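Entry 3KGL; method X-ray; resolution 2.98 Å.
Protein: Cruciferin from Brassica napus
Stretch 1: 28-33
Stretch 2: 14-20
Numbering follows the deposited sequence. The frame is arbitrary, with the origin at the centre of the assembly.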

# COMPACT_ATOMS: atom_id res chain seq x y z
N ILE A 28 5.08 23.55 19.71
CA ILE A 28 4.57 22.60 18.75
C ILE A 28 3.17 22.17 19.20
O ILE A 28 3.01 21.53 20.24
CB ILE A 28 5.52 21.37 18.64
CG1 ILE A 28 6.92 21.82 18.23
CG2 ILE A 28 4.99 20.35 17.65
CD1 ILE A 28 8.01 20.91 18.73
N GLU A 29 2.16 22.53 18.44
CA GLU A 29 0.80 22.16 18.76
C GLU A 29 0.35 21.02 17.89
O GLU A 29 0.26 21.14 16.68
CB GLU A 29 -0.12 23.36 18.61
CG GLU A 29 0.31 24.51 19.51
CD GLU A 29 -0.65 25.66 19.49
OE1 GLU A 29 -1.00 26.13 18.39
OE2 GLU A 29 -1.05 26.09 20.59
N VAL A 30 0.07 19.89 18.52
CA VAL A 30 -0.15 18.67 17.76
C VAL A 30 -1.57 18.13 17.95
O VAL A 30 -2.05 18.02 19.08
CB VAL A 30 0.93 17.61 18.09
CG1 VAL A 30 1.46 17.82 19.48
CG2 VAL A 30 0.41 16.21 17.90
N TRP A 31 -2.20 17.82 16.82
CA TRP A 31 -3.57 17.29 16.74
C TRP A 31 -3.63 15.82 17.11
O TRP A 31 -2.65 15.10 17.00
CB TRP A 31 -4.13 17.46 15.34
CG TRP A 31 -4.93 18.72 15.15
CD1 TRP A 31 -6.27 18.84 15.25
CD2 TRP A 31 -4.43 20.02 14.83
NE1 TRP A 31 -6.65 20.13 15.01
CE2 TRP A 31 -5.54 20.88 14.76
CE3 TRP A 31 -3.16 20.55 14.61
CZ2 TRP A 31 -5.42 22.23 14.47
CZ3 TRP A 31 -3.04 21.90 14.33
CH2 TRP A 31 -4.17 22.72 14.25
N ASP A 32 -4.81 15.38 17.53
CA ASP A 32 -4.98 13.99 17.92
C ASP A 32 -5.40 13.08 16.76
O ASP A 32 -6.49 13.22 16.19
CB ASP A 32 -6.00 13.89 19.04
CG ASP A 32 -6.02 12.53 19.68
OD1 ASP A 32 -5.05 11.76 19.46
OD2 ASP A 32 -6.99 12.22 20.39
N HIS A 33 -4.54 12.12 16.42
CA HIS A 33 -4.83 11.23 15.31
C HIS A 33 -5.70 10.06 15.75
O HIS A 33 -6.16 9.29 14.91
CB HIS A 33 -3.54 10.74 14.66
CG HIS A 33 -2.51 10.30 15.65
ND1 HIS A 33 -1.68 11.20 16.31
CD2 HIS A 33 -2.17 9.07 16.11
CE1 HIS A 33 -0.88 10.53 17.12
NE2 HIS A 33 -1.16 9.24 17.02
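Stretch 2, residues 14-20: ALEPSHV

Stretch 2 lies along stretch 1 as an antiparallel partner that starts as loop and becomes strand: the end-to-end directions of the touching parts are 134° apart, and together the two bury 519 Å². Sheet pairing holds one end of the contact, and a tryptophan ring carries the other.

At Ile 28 the backbone does the work. Its carbonyl O comes within 3.6 Å of Val 20 CA, while the end of its side chain leads away from stretch 2. Glu 29 faces Val 20 as an antiparallel non-hydrogen-bonded pair, CA to CA 4.7 Å, with both side chains on the same face of the sheet. There the aliphatic part of the glutamate serves as packing surface: Glu 29 CG lies 3.3 Å from Val 20 CG2, and Glu 29 CB lies 3.6 Å from Pro 17 CG. Its OE1 is hydrogen-bonded elsewhere in the structure.

Val 30 is the register lock. Paired with His 19, it donates from N to His 19 O at 3.1 Å, nearly straight at 171°. Val 30 O in turn accepts from Ser 18 N at 3.0 Å and, by a weak bond, from His 19 N at 3.3 Å, so one carbonyl gathers two successive amides. The Val 30 and His 19 side chains share the face opposite that of Glu 29 and Val 20.

Trp 31 then spreads its indole against the extended run from Leu 15 to Pro 17. Pro 17 CD sits over one ring face, 3.9 Å from the centroid of the six-membered ring of Trp 31, in a CH-pi contact. At the ring edge, Trp 31 NE1 is 3.6 Å from Leu 15 CB.

Asp 32 closes the contact, its CB 3.6 Å from Ser 18 OG; His 33 makes none.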

# COMPACT_ATOMS: atom_id res chain seq x y z
N ALA A 14 -15.03 20.85 13.90
CA ALA A 14 -13.87 21.72 13.77
C ALA A 14 -12.89 21.40 14.91
O ALA A 14 -13.24 21.55 16.09
CB ALA A 14 -14.30 23.15 13.83
N LEU A 15 -11.68 20.99 14.56
CA LEU A 15 -10.72 20.48 15.55
C LEU A 15 -9.58 21.45 15.84
O LEU A 15 -9.20 22.27 15.00
CB LEU A 15 -10.13 19.16 15.07
CG LEU A 15 -11.03 17.94 14.92
CD1 LEU A 15 -10.38 16.90 14.01
CD2 LEU A 15 -11.34 17.36 16.27
N GLU A 16 -9.02 21.32 17.03
CA GLU A 16 -7.85 22.09 17.39
C GLU A 16 -6.83 21.20 18.09
O GLU A 16 -7.12 20.04 18.39
CB GLU A 16 -8.25 23.25 18.30
CG GLU A 16 -9.33 24.14 17.72
CD GLU A 16 -9.83 25.19 18.70
OE1 GLU A 16 -9.41 25.16 19.88
OE2 GLU A 16 -10.66 26.04 18.29
N PRO A 17 -5.62 21.72 18.36
CA PRO A 17 -4.57 20.88 18.94
C PRO A 17 -5.00 20.20 20.24
O PRO A 17 -5.86 20.73 20.91
CB PRO A 17 -3.44 21.87 19.17
CG PRO A 17 -3.59 22.82 18.08
CD PRO A 17 -5.07 23.02 17.94
N SER A 18 -4.41 19.05 20.56
CA SER A 18 -4.80 18.30 21.75
C SER A 18 -3.68 18.13 22.75
O SER A 18 -3.90 17.62 23.84
CB SER A 18 -5.36 16.92 21.39
OG SER A 18 -6.61 17.05 20.73
N HIS A 19 -2.47 18.54 22.36
CA HIS A 19 -1.32 18.51 23.25
C HIS A 19 -0.43 19.65 22.82
O HIS A 19 -0.38 19.97 21.63
CB HIS A 19 -0.50 17.21 23.13
CG HIS A 19 -1.32 15.96 22.93
ND1 HIS A 19 -1.60 15.08 23.95
CD2 HIS A 19 -1.88 15.43 21.81
CE1 HIS A 19 -2.31 14.07 23.48
NE2 HIS A 19 -2.50 14.26 22.18
N VAL A 20 0.27 20.28 23.76
CA VAL A 20 1.23 21.31 23.36
C VAL A 20 2.61 21.12 23.95
O VAL A 20 2.76 20.76 25.11
CB VAL A 20 0.67 22.73 23.53
CG1 VAL A 20 1.79 23.77 23.50
CG2 VAL A 20 -0.34 23.00 22.42